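Local coordinates for putative isochorismatase (Bordetella bronchiseptica, PDB 3UAO), which probably hydrolyses maleamate to maleate and ammonia, as a maleamate amidohydrolase of the isochorismatase-like family in the bacterial degradation of nicotinate (vitamin B3), at residues 186-191 / 220-225. Numbering follows the deposited sequence.
Sequences RPLVLS and DEALAK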
ATOM      1  N   ARG A 186      10.695  -6.135 -12.768  1.00 13.04           N
ATOM      2  CA  ARG A 186      10.997  -5.676 -14.137  1.00 13.34           C
ATOM      3  C   ARG A 186       9.802  -6.109 -14.948  1.00 14.24           C
ATOM      4  O   ARG A 186       9.595  -7.329 -15.083  1.00 14.52           O
ATOM      5  CB  ARG A 186      12.272  -6.336 -14.649  1.00 12.94           C
ATOM      6  CG  ARG A 186      13.506  -5.905 -13.847  1.00 13.71           C
ATOM      7  CD  ARG A 186      14.635  -6.907 -13.906  1.00 15.20           C
ATOM      8  NE  ARG A 186      15.724  -6.508 -13.032  1.00 15.76           N
ATOM      9  CZ  ARG A 186      16.870  -5.961 -13.431  1.00 18.14           C
ATOM     10  NH1 ARG A 186      17.151  -5.750 -14.709  1.00 19.50           N
ATOM     11  NH2 ARG A 186      17.774  -5.637 -12.532  1.00 17.79           N
ATOM     12  N   PRO A 187       8.975  -5.145 -15.433  1.00 13.83           N
ATOM     13  CA  PRO A 187       7.872  -5.576 -16.271  1.00 14.11           C
ATOM     14  C   PRO A 187       8.327  -5.856 -17.702  1.00 14.94           C
ATOM     15  O   PRO A 187       9.149  -5.112 -18.262  1.00 15.08           O
ATOM     16  CB  PRO A 187       6.879  -4.378 -16.245  1.00 14.05           C
ATOM     17  CG  PRO A 187       7.517  -3.323 -15.269  1.00 15.31           C
ATOM     18  CD  PRO A 187       8.984  -3.679 -15.258  1.00 14.37           C
ATOM     19  N   LEU A 188       7.793  -6.941 -18.277  1.00 15.33           N
ATOM     20  CA  LEU A 188       7.982  -7.289 -19.675  1.00 15.12           C
ATOM     21  C   LEU A 188       6.587  -7.297 -20.314  1.00 15.07           C
ATOM     22  O   LEU A 188       5.822  -8.262 -20.176  1.00 13.78           O
ATOM     23  CB  LEU A 188       8.632  -8.672 -19.784  1.00 15.62           C
ATOM     24  CG  LEU A 188       9.392  -9.037 -21.065  1.00 17.01           C
ATOM     25  CD1 LEU A 188      10.023 -10.418 -20.927  1.00 12.19           C
ATOM     26  CD2 LEU A 188       8.533  -8.929 -22.326  1.00 15.23           C
ATOM     27  N   VAL A 189       6.249  -6.212 -21.003  1.00 15.12           N
ATOM     28  CA  VAL A 189       4.948  -6.100 -21.649  1.00 15.13           C
ATOM     29  C   VAL A 189       4.937  -6.847 -22.990  1.00 16.53           C
ATOM     30  O   VAL A 189       5.646  -6.504 -23.927  1.00 18.10           O
ATOM     31  CB  VAL A 189       4.519  -4.648 -21.813  1.00 15.24           C
ATOM     32  CG1 VAL A 189       3.133  -4.577 -22.466  1.00 14.56           C
ATOM     33  CG2 VAL A 189       4.507  -3.973 -20.427  1.00 13.06           C
ATOM     34  N   LEU A 190       4.144  -7.901 -23.049  1.00 16.99           N
ATOM     35  CA  LEU A 190       3.952  -8.655 -24.245  1.00 17.67           C
ATOM     36  C   LEU A 190       3.074  -7.843 -25.202  1.00 18.13           C
ATOM     37  O   LEU A 190       1.853  -7.868 -25.084  1.00 18.19           O
ATOM     38  CB  LEU A 190       3.260  -9.969 -23.907  1.00 17.29           C
ATOM     39  CG  LEU A 190       3.978 -11.185 -23.315  1.00 17.71           C
ATOM     40  CD1 LEU A 190       5.536 -11.095 -23.367  1.00 15.84           C
ATOM     41  CD2 LEU A 190       3.407 -11.613 -21.910  1.00 14.94           C
ATOM     42  N   SER A 191       3.704  -7.133 -26.143  1.00 18.75           N
ATOM     43  CA  SER A 191       3.014  -6.202 -27.043  1.00 19.40           C
ATOM     44  C   SER A 191       1.916  -6.839 -27.880  1.00 19.91           C
ATOM     45  O   SER A 191       1.009  -6.134 -28.311  1.00 20.33           O
ATOM     46  CB  SER A 191       3.996  -5.519 -28.003  1.00 19.59           C
ATOM     47  OG  SER A 191       4.735  -6.470 -28.770  1.00 22.13           O
ATOM     48  N   ASP A 220       7.054 -14.125 -28.983  1.00 27.52           N
ATOM     49  CA  ASP A 220       8.102 -15.034 -29.465  1.00 28.95           C
ATOM     50  C   ASP A 220       9.457 -14.543 -28.978  1.00 28.95           C
ATOM     51  O   ASP A 220      10.297 -15.319 -28.529  1.00 29.50           O
ATOM     52  CB  ASP A 220       8.085 -15.145 -30.993  1.00 29.41           C
ATOM     53  CG  ASP A 220       8.151 -13.772 -31.703  1.00 29.25           C
ATOM     54  OD1 ASP A 220       7.375 -12.852 -31.347  1.00 25.96           O
ATOM     55  OD2 ASP A 220       8.984 -13.636 -32.630  1.00 30.73           O
ATOM     56  N   GLU A 221       9.611 -13.231 -29.017  1.00 29.05           N
ATOM     57  CA  GLU A 221      10.815 -12.559 -28.568  1.00 29.61           C
ATOM     58  C   GLU A 221      11.009 -12.763 -27.067  1.00 28.49           C
ATOM     59  O   GLU A 221      12.113 -13.108 -26.644  1.00 28.38           O
ATOM     60  CB  GLU A 221      10.683 -11.079 -28.857  1.00 29.96           C
ATOM     61  CG  GLU A 221      11.912 -10.374 -29.318  1.00 33.38           C
ATOM     62  CD  GLU A 221      11.505  -9.235 -30.231  1.00 37.91           C
ATOM     63  OE1 GLU A 221      11.379  -9.472 -31.470  1.00 39.05           O
ATOM     64  OE2 GLU A 221      11.243  -8.132 -29.699  1.00 41.58           O
ATOM     65  N   ALA A 222       9.940 -12.526 -26.284  1.00 27.18           N
ATOM     66  CA  ALA A 222       9.967 -12.661 -24.819  1.00 26.46           C
ATOM     67  C   ALA A 222      10.355 -14.091 -24.408  1.00 26.57           C
ATOM     68  O   ALA A 222      11.324 -14.280 -23.689  1.00 26.17           O
ATOM     69  CB  ALA A 222       8.613 -12.259 -24.182  1.00 25.64           C
ATOM     70  N   LEU A 223       9.633 -15.080 -24.928  1.00 26.57           N
ATOM     71  CA  LEU A 223       9.885 -16.478 -24.621  1.00 27.17           C
ATOM     72  C   LEU A 223      11.266 -16.969 -25.055  1.00 28.86           C
ATOM     73  O   LEU A 223      11.805 -17.867 -24.418  1.00 29.18           O
ATOM     74  CB  LEU A 223       8.810 -17.368 -25.241  1.00 27.22           C
ATOM     75  CG  LEU A 223       7.354 -17.110 -24.804  1.00 24.69           C
ATOM     76  CD1 LEU A 223       6.403 -17.936 -25.703  1.00 25.55           C
ATOM     77  CD2 LEU A 223       7.103 -17.366 -23.329  1.00 16.23           C
ATOM     78  N   ALA A 224      11.829 -16.412 -26.133  1.00 29.89           N
ATOM     79  CA  ALA A 224      13.215 -16.730 -26.517  1.00 31.59           C
ATOM     80  C   ALA A 224      14.237 -16.080 -25.558  1.00 32.31           C
ATOM     81  O   ALA A 224      15.322 -16.641 -25.338  1.00 33.50           O
ATOM     82  CB  ALA A 224      13.510 -16.306 -27.970  1.00 31.37           C
ATOM     83  N   LYS A 225      13.856 -14.919 -25.000  1.00 32.08           N
ATOM     84  CA  LYS A 225      14.688 -14.027 -24.157  1.00 31.70           C
ATOM     85  C   LYS A 225      15.540 -13.103 -25.026  1.00 32.26           C
ATOM     86  O   LYS A 225      15.096 -11.993 -25.387  1.00 32.10           O
ATOM     87  CB  LYS A 225      15.543 -14.781 -23.113  1.00 31.93           C
ATOM     88  CG  LYS A 225      14.844 -15.222 -21.859  1.00 30.60           C
ATOM     89  CD  LYS A 225      13.355 -15.180 -21.964  1.00 28.98           C
ATOM     90  CE  LYS A 225      12.650 -16.122 -21.037  1.00 28.46           C
ATOM     91  NZ  LYS A 225      11.222 -16.051 -21.386  1.00 23.96           N
TER
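Leu190 on strand 186-195 and Ala222 on the short C-terminal helix bring the two backbones nearest, with 7.2 Å between the CA of Leu190 and the CA of Ala222. The meeting is small and wholly apolar: two leucines, alternate residues of the strand, close on a single methyl group. CB of Ala222 points at the strand and rests against CD1 of Leu190 at 3.4 Å. Leu190 does not aim at the helix from its backbone; chi1 of -79° sets CG opposite the carbonyl carbon, and chi2, modelled near eclipsed at -13°, puts CD1 against the alanine. Leu188, whose CB does face the helix, has an extended side chain, with CG opposite the backbone N (chi1 -158°). Both of its branches reach the same methyl, CD2 of Leu188 at 3.8 Å and CD1 of Leu188 at 4.0 Å from CB of Ala222. All three residues are buried. The short side chain of Ala222 lets the helix backbone come near the sheet, and the bond from Ala224 N to Asp220 O (3.0 Å) closes the turn that carries it.

In the parallel, Rossmann-like sheet of the chain, strand 186-195 runs between strands 161-167 and 215-217. Leu188 and Leu190 also touch Leu163 on the former, and Met217 on the latter packs against both Leu188 and Ala222. Helix 219-224 thus packs over one face of the sheet, on strands 186-195 and 215-217, while helix 174-182 lies on the opposite face, where Pro187 and Val189 pack on its Met181 and Val177.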